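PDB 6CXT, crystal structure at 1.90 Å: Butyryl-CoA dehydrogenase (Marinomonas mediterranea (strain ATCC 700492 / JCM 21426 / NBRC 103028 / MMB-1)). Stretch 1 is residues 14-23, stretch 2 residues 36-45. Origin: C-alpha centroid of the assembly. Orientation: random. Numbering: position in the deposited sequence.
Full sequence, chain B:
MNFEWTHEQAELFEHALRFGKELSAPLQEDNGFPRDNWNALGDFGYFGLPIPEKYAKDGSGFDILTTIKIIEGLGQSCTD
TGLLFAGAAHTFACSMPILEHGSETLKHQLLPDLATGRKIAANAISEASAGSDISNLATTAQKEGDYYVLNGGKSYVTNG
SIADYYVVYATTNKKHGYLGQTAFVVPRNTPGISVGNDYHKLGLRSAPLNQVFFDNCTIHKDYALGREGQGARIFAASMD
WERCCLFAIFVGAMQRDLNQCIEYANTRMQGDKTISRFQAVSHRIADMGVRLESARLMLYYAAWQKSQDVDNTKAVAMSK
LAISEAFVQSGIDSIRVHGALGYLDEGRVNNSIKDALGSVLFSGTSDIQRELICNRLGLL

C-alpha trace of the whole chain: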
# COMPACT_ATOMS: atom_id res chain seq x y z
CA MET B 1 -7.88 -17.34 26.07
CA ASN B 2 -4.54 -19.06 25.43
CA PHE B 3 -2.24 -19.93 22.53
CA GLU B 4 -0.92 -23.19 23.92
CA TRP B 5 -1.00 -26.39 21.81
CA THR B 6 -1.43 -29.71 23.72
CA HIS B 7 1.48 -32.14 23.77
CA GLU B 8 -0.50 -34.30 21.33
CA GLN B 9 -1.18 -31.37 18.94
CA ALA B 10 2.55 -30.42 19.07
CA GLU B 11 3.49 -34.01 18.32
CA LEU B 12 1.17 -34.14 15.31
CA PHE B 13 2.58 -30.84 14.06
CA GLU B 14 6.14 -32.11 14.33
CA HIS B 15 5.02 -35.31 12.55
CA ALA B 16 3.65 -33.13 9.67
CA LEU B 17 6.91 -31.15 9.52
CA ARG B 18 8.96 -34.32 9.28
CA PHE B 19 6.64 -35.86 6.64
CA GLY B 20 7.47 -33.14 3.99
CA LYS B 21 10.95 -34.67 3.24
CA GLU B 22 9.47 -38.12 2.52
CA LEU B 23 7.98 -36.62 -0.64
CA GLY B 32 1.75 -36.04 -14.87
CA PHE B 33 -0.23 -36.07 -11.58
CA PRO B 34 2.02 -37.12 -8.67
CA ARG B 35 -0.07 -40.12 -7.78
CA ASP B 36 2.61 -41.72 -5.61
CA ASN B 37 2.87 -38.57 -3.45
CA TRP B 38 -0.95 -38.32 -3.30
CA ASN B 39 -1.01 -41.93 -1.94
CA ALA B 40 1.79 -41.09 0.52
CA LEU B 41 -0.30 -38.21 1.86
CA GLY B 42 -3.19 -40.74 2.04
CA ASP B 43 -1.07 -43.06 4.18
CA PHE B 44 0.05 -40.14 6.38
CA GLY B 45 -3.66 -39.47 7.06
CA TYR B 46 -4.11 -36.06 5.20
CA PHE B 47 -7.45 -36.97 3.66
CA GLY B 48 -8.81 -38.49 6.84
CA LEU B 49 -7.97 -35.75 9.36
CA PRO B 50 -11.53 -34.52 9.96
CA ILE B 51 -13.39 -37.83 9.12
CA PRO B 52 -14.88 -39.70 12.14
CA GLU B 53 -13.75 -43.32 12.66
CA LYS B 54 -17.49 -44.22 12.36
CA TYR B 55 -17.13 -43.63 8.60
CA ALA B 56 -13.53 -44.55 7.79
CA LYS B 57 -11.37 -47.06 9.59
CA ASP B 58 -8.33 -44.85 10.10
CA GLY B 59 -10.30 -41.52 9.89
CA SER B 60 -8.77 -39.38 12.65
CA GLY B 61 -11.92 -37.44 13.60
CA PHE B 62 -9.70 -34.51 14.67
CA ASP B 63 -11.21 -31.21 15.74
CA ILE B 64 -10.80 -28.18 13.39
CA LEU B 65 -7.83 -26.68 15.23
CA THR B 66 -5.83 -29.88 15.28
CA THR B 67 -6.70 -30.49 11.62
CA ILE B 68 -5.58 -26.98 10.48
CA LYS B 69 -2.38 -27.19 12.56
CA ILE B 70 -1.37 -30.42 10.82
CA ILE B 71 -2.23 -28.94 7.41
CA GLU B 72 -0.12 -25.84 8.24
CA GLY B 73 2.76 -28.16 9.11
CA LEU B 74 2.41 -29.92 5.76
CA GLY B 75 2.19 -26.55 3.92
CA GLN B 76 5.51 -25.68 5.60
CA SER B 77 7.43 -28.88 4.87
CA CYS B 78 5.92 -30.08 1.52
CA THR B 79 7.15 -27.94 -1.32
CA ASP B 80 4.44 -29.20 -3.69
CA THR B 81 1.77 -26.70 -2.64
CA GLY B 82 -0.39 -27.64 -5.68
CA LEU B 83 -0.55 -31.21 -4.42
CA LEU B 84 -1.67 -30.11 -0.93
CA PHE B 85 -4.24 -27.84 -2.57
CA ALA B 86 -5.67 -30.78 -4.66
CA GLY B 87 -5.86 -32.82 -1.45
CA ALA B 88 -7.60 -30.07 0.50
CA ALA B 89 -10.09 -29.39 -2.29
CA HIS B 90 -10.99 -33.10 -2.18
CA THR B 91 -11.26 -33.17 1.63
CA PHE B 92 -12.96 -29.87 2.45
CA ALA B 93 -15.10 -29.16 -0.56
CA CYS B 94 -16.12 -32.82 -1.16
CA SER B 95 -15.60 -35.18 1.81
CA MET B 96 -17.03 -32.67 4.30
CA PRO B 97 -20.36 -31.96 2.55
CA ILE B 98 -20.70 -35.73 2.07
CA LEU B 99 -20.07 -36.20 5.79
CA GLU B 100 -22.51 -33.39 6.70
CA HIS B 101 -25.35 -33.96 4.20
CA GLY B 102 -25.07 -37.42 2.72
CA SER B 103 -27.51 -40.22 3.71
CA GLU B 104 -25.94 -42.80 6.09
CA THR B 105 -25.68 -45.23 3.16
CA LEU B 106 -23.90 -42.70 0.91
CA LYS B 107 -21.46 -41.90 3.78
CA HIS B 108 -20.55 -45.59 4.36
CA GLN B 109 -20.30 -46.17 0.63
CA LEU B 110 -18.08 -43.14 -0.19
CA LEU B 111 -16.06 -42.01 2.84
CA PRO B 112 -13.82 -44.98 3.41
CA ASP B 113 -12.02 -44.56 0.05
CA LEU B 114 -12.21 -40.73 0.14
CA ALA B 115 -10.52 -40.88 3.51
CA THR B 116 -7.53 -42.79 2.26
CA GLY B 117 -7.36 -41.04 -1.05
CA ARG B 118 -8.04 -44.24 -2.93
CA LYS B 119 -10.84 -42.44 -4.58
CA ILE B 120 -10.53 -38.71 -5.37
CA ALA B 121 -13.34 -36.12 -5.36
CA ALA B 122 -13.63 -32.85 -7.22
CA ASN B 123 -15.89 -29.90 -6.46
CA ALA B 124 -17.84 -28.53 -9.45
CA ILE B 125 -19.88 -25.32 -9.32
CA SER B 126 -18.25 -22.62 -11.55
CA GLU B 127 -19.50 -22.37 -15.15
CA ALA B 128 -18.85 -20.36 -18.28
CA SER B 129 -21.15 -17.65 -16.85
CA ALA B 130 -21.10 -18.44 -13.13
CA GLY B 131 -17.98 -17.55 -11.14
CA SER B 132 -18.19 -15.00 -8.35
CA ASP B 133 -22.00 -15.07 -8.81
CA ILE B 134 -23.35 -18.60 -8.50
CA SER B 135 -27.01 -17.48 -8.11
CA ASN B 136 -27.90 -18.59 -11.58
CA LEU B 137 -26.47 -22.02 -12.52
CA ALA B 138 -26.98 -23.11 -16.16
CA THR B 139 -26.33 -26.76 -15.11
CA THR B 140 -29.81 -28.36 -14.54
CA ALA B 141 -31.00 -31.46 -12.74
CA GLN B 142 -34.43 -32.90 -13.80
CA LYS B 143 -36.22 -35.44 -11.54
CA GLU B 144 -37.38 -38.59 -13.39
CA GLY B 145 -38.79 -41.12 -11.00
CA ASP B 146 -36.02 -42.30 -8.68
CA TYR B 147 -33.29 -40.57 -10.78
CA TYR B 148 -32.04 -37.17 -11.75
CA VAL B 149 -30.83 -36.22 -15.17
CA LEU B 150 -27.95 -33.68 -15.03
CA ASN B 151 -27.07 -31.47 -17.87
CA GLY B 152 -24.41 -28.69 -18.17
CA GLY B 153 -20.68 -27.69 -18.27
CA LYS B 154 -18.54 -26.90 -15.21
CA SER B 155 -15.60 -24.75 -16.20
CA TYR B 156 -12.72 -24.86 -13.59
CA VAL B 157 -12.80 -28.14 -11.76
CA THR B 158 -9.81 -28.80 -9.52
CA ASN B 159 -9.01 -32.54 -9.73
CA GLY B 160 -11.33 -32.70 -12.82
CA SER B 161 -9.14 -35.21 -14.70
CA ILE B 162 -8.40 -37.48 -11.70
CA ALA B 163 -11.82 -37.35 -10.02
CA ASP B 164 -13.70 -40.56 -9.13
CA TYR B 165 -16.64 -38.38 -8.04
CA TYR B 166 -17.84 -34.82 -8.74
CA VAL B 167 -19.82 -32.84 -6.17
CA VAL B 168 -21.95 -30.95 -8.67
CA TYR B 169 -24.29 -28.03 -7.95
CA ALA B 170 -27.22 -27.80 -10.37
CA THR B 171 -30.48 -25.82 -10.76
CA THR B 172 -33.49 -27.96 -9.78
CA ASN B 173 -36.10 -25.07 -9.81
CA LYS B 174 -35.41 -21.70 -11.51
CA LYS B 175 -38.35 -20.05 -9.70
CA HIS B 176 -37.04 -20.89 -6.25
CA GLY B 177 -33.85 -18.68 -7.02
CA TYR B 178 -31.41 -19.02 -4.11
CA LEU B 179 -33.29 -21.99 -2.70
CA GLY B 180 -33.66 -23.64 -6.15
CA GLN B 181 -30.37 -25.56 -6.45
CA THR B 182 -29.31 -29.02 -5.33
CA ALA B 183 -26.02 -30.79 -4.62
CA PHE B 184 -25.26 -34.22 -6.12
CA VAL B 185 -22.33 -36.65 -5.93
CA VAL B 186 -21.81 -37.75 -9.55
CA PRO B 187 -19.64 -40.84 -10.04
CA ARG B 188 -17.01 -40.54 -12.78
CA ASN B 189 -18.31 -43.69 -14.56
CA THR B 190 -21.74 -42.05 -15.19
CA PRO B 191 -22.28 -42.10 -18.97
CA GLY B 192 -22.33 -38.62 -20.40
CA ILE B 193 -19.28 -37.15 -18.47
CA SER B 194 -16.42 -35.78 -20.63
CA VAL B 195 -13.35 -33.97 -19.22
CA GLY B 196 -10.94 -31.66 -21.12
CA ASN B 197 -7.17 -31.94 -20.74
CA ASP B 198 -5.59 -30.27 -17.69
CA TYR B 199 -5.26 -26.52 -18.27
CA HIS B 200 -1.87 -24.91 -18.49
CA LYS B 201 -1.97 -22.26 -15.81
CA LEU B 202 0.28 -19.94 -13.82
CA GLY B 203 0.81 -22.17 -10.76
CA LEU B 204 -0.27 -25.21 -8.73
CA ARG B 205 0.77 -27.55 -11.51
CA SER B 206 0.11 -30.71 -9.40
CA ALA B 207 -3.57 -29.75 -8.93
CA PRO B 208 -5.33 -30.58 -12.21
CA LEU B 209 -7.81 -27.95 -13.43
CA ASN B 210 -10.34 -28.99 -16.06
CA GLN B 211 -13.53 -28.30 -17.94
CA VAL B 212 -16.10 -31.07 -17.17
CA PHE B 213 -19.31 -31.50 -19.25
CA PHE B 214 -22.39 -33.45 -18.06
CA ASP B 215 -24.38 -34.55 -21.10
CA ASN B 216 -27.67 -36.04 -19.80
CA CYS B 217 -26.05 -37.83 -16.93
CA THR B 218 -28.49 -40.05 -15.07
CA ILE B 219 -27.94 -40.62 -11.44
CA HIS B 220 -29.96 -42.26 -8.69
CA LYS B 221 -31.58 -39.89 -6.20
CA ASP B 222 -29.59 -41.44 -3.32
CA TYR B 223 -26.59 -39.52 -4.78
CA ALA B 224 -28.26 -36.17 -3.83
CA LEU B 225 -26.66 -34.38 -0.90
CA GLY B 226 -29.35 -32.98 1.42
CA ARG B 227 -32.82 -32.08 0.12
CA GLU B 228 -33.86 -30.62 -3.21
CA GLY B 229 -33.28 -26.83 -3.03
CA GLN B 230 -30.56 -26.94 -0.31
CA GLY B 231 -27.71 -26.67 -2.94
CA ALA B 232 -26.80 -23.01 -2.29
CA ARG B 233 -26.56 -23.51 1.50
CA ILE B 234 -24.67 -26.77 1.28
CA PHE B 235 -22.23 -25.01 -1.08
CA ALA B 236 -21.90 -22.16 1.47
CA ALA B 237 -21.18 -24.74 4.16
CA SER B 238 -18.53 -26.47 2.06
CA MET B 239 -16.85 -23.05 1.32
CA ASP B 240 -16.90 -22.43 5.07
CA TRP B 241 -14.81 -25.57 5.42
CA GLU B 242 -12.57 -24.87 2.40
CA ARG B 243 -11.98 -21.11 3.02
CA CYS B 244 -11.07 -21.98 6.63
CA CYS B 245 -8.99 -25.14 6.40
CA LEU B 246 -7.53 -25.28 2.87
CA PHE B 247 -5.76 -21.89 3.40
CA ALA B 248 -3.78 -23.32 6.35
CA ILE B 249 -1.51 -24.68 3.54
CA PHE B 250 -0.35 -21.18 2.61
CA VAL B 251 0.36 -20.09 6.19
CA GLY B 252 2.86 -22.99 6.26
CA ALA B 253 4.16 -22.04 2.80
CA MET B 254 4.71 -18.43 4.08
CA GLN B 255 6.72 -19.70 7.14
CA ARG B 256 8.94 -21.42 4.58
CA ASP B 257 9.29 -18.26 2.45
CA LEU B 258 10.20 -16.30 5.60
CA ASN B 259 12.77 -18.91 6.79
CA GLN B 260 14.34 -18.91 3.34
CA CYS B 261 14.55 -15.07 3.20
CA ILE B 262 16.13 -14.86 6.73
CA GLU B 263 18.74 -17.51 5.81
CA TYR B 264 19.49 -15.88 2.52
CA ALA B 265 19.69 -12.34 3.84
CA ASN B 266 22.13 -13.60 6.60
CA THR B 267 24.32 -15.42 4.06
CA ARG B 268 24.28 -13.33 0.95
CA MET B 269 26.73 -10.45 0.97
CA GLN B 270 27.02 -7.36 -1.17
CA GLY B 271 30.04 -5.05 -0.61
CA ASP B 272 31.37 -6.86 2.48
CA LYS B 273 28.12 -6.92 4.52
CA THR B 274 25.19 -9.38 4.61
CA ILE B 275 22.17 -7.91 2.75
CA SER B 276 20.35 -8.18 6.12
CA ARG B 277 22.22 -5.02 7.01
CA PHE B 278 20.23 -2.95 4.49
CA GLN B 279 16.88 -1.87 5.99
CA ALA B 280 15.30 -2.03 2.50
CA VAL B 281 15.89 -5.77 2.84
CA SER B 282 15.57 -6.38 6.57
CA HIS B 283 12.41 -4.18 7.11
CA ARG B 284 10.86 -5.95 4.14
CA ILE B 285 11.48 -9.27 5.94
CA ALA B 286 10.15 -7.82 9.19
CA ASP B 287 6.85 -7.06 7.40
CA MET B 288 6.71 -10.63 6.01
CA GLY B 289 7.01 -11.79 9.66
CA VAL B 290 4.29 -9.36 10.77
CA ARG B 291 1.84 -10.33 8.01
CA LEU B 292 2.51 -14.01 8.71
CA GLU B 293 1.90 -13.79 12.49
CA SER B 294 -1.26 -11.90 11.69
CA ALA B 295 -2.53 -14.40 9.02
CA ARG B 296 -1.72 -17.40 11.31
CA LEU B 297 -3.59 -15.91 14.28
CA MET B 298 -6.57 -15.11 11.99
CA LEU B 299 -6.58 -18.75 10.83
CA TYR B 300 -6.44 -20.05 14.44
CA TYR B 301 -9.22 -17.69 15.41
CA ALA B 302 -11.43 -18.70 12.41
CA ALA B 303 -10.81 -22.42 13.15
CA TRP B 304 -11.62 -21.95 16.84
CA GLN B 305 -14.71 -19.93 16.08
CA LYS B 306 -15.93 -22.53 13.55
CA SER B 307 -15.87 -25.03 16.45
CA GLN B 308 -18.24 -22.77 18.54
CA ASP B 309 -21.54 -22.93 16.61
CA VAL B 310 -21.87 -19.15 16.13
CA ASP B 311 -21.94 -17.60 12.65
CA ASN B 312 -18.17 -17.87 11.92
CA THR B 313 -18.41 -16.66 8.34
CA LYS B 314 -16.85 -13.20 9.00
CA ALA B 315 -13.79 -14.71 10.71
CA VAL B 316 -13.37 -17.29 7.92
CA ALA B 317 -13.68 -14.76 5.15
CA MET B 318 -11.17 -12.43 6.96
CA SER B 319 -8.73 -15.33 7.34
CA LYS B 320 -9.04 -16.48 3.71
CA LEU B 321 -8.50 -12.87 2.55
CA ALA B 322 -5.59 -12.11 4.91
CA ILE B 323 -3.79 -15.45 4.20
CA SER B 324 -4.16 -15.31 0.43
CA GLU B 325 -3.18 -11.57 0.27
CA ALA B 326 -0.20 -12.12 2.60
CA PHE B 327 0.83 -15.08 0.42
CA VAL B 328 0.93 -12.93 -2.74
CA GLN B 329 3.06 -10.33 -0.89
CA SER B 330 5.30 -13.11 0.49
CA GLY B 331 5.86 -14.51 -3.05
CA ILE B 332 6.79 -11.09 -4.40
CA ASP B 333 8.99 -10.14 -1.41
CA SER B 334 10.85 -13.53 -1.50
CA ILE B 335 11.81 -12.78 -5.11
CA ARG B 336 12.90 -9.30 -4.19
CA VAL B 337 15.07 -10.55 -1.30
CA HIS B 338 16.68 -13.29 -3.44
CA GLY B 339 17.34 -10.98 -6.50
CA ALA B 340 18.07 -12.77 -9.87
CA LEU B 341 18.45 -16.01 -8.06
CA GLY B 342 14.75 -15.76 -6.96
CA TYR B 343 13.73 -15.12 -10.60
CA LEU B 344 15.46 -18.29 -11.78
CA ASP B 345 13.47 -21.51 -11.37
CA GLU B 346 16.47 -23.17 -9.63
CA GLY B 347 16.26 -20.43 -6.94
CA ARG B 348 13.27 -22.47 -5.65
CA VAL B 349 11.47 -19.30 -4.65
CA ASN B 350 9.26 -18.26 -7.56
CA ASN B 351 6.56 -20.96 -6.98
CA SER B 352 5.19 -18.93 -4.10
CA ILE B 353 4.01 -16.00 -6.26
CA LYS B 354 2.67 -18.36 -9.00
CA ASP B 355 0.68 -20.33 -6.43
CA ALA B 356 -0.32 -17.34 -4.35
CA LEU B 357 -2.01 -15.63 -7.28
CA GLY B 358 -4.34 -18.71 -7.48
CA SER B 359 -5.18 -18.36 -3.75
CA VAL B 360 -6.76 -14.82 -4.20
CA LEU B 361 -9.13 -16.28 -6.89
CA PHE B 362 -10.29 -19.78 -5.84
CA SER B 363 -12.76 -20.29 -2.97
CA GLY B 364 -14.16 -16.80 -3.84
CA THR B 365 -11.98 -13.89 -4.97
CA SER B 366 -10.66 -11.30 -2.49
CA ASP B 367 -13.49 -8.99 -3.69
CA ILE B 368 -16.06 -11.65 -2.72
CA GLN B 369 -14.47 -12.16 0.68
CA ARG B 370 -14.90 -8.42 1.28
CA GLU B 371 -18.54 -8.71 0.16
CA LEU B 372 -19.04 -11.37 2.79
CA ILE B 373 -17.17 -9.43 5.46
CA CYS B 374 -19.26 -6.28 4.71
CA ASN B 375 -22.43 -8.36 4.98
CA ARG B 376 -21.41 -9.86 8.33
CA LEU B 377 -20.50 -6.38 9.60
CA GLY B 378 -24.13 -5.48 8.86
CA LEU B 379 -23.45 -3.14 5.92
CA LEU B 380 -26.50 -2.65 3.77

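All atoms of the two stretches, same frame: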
# COMPACT_ATOMS: atom_id res chain seq x y z
N GLU B 14 4.77 -31.69 14.65
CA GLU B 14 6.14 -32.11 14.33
C GLU B 14 6.14 -33.26 13.34
O GLU B 14 7.00 -33.31 12.45
CB GLU B 14 6.91 -32.52 15.60
CG GLU B 14 7.31 -31.35 16.50
CD GLU B 14 8.01 -30.20 15.76
OE1 GLU B 14 7.60 -29.02 15.97
OE2 GLU B 14 8.97 -30.47 14.98
N HIS B 15 5.16 -34.15 13.47
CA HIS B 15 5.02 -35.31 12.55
C HIS B 15 4.79 -34.79 11.10
O HIS B 15 5.49 -35.19 10.15
CB HIS B 15 3.93 -36.27 13.08
CG HIS B 15 3.72 -37.51 12.27
ND1 HIS B 15 4.76 -38.29 11.79
CD2 HIS B 15 2.57 -38.13 11.87
CE1 HIS B 15 4.26 -39.32 11.12
NE2 HIS B 15 2.94 -39.25 11.16
N ALA B 16 3.86 -33.83 10.96
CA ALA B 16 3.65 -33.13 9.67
C ALA B 16 4.89 -32.46 9.11
O ALA B 16 5.17 -32.56 7.91
CB ALA B 16 2.52 -32.12 9.78
N LEU B 17 5.64 -31.76 9.96
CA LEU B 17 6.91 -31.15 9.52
C LEU B 17 7.94 -32.15 9.03
O LEU B 17 8.63 -31.92 8.03
CB LEU B 17 7.54 -30.28 10.62
CG LEU B 17 6.83 -28.97 10.96
CD1 LEU B 17 7.57 -28.31 12.13
CD2 LEU B 17 6.71 -28.02 9.79
N ARG B 18 8.04 -33.28 9.72
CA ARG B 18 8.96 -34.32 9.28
C ARG B 18 8.48 -35.01 7.99
O ARG B 18 9.29 -35.38 7.15
CB ARG B 18 9.14 -35.37 10.39
CG ARG B 18 9.87 -34.89 11.65
CD ARG B 18 9.75 -35.91 12.82
NE ARG B 18 9.39 -37.28 12.37
CZ ARG B 18 8.31 -37.99 12.75
NH1 ARG B 18 7.45 -37.51 13.65
NH2 ARG B 18 8.11 -39.22 12.25
N PHE B 19 7.18 -35.18 7.82
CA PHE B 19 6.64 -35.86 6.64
C PHE B 19 7.00 -35.20 5.31
O PHE B 19 7.32 -35.91 4.38
CB PHE B 19 5.15 -36.11 6.76
CG PHE B 19 4.56 -36.80 5.57
CD1 PHE B 19 4.65 -38.20 5.44
CD2 PHE B 19 3.91 -36.06 4.57
CE1 PHE B 19 4.11 -38.83 4.32
CE2 PHE B 19 3.38 -36.70 3.45
CZ PHE B 19 3.46 -38.08 3.34
N GLY B 20 6.97 -33.86 5.20
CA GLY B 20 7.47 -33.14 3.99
C GLY B 20 8.66 -33.67 3.19
O GLY B 20 8.58 -33.76 1.95
N LYS B 21 9.75 -34.05 3.87
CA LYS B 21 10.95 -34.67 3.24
C LYS B 21 10.73 -36.05 2.60
O LYS B 21 11.45 -36.43 1.67
CB LYS B 21 12.10 -34.77 4.26
CG LYS B 21 12.00 -35.97 5.21
CD LYS B 21 13.04 -35.97 6.34
CE LYS B 21 12.55 -35.15 7.54
NZ LYS B 21 13.01 -35.68 8.86
N GLU B 22 9.77 -36.81 3.10
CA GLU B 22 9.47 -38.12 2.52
C GLU B 22 8.87 -38.03 1.12
O GLU B 22 8.77 -39.06 0.43
CB GLU B 22 8.57 -38.92 3.46
CG GLU B 22 9.33 -39.45 4.66
CD GLU B 22 8.43 -40.01 5.72
OE1 GLU B 22 7.48 -40.75 5.38
OE2 GLU B 22 8.68 -39.72 6.91
N LEU B 23 8.49 -36.82 0.70
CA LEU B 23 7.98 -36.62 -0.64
C LEU B 23 9.12 -36.28 -1.61
O LEU B 23 9.16 -36.85 -2.71
CB LEU B 23 6.83 -35.59 -0.68
CG LEU B 23 5.51 -35.90 0.08
CD1 LEU B 23 4.52 -34.77 -0.12
CD2 LEU B 23 4.86 -37.23 -0.24
N ASP B 36 1.94 -41.08 -6.73
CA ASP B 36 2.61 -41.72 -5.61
C ASP B 36 2.63 -40.81 -4.36
O ASP B 36 2.44 -41.29 -3.23
CB ASP B 36 4.04 -42.13 -5.96
CG ASP B 36 4.08 -43.33 -6.89
OD1 ASP B 36 3.14 -44.16 -6.84
OD2 ASP B 36 5.03 -43.42 -7.70
N ASN B 37 2.90 -39.52 -4.57
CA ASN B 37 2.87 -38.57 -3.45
C ASN B 37 1.46 -38.38 -2.88
O ASN B 37 1.32 -38.27 -1.69
CB ASN B 37 3.52 -37.23 -3.84
CG ASN B 37 5.04 -37.35 -3.97
OD1 ASN B 37 5.64 -38.32 -3.47
ND2 ASN B 37 5.65 -36.41 -4.64
N TRP B 38 0.46 -38.30 -3.75
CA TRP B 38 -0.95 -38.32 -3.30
C TRP B 38 -1.19 -39.52 -2.35
O TRP B 38 -1.67 -39.36 -1.21
CB TRP B 38 -1.87 -38.36 -4.53
CG TRP B 38 -3.31 -38.51 -4.15
CD1 TRP B 38 -3.97 -39.70 -3.94
CD2 TRP B 38 -4.27 -37.46 -3.93
NE1 TRP B 38 -5.28 -39.45 -3.58
CE2 TRP B 38 -5.50 -38.09 -3.59
CE3 TRP B 38 -4.22 -36.05 -4.06
CZ2 TRP B 38 -6.69 -37.35 -3.33
CZ3 TRP B 38 -5.36 -35.31 -3.80
CH2 TRP B 38 -6.61 -35.98 -3.43
N ASN B 39 -0.81 -40.74 -2.77
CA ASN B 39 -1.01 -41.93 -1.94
C ASN B 39 -0.20 -41.87 -0.64
O ASN B 39 -0.69 -42.27 0.42
CB ASN B 39 -0.71 -43.24 -2.73
CG ASN B 39 -1.67 -43.45 -3.90
OD1 ASN B 39 -2.79 -42.94 -3.89
ND2 ASN B 39 -1.23 -44.20 -4.91
N ALA B 40 1.01 -41.29 -0.70
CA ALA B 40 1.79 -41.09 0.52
C ALA B 40 1.10 -40.17 1.53
O ALA B 40 1.06 -40.45 2.74
CB ALA B 40 3.21 -40.65 0.21
N LEU B 41 0.52 -39.08 1.02
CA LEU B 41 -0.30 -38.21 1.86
C LEU B 41 -1.52 -38.97 2.42
O LEU B 41 -1.88 -38.77 3.57
CB LEU B 41 -0.81 -36.98 1.05
CG LEU B 41 0.26 -35.89 0.89
CD1 LEU B 41 -0.09 -34.97 -0.28
CD2 LEU B 41 0.42 -35.09 2.21
N GLY B 42 -2.14 -39.82 1.60
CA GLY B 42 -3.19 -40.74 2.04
C GLY B 42 -2.76 -41.60 3.22
O GLY B 42 -3.44 -41.62 4.25
N ASP B 43 -1.64 -42.29 3.06
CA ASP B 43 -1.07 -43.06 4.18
C ASP B 43 -0.71 -42.24 5.42
O ASP B 43 -0.89 -42.69 6.53
CB ASP B 43 0.19 -43.80 3.72
CG ASP B 43 -0.09 -44.76 2.58
OD1 ASP B 43 -1.26 -45.08 2.34
OD2 ASP B 43 0.86 -45.17 1.91
N PHE B 44 -0.20 -41.02 5.24
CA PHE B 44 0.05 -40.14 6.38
C PHE B 44 -1.24 -39.82 7.14
O PHE B 44 -1.21 -39.62 8.34
CB PHE B 44 0.79 -38.86 5.90
CG PHE B 44 0.89 -37.77 6.93
CD1 PHE B 44 1.96 -37.74 7.84
CD2 PHE B 44 -0.07 -36.76 7.00
CE1 PHE B 44 2.07 -36.72 8.80
CE2 PHE B 44 0.02 -35.75 7.97
CZ PHE B 44 1.11 -35.72 8.86
N GLY B 45 -2.37 -39.76 6.45
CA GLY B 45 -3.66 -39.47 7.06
C GLY B 45 -4.26 -38.13 6.66
O GLY B 45 -5.26 -37.73 7.24
O HOH W 1 0.62 -40.32 10.08
O HOH W 2 8.83 -37.51 -5.58

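Phe-19 and Phe-44 form the centre, and both point toward the opposite stretch. Their rings meet obliquely, with planes at 34° and centroids 4.6 Å apart. The closest pair is Phe-19 CG to Phe-44 CD1, at 3.6 Å. Phe-44 CB also sits over the face of the Phe-19 ring, 3.8 Å from its centroid, in a CH-pi contact. Side chains fill the space between the two helices, which run nearly antiparallel at 160° with axes no closer than 12.1 Å.

Further along the ring, Phe-19 CE2 lies 3.6 Å from Leu-41 CD2. Phe-19 CZ reaches the Ala-40 backbone, 3.4 Å from Ala-40 O. That oxygen already accepts the helical hydrogen bond from Phe-44 N. The small Ala-40 side chain also receives Leu-23: Leu-23 CD2 lies 3.8 Å from Ala-40 CB.

At the tip of its ring, Phe-44 CZ packs 3.7 Å from Ala-16 CA. Across the ring plane from Phe-19, Phe-44 CE1 lies over one face of the His-15 ring, 3.4 Å from His-15 CD2.

No direct hydrogen bond joins the stretches; water bridges them at both ends. One water lies 2.8 Å from His-15 NE2 and donates to Phe-44 O at 2.6 Å. Another donates to Leu-23 O at 3.0 Å and accepts a weak bond from Asn-37 ND2 at 3.5 Å.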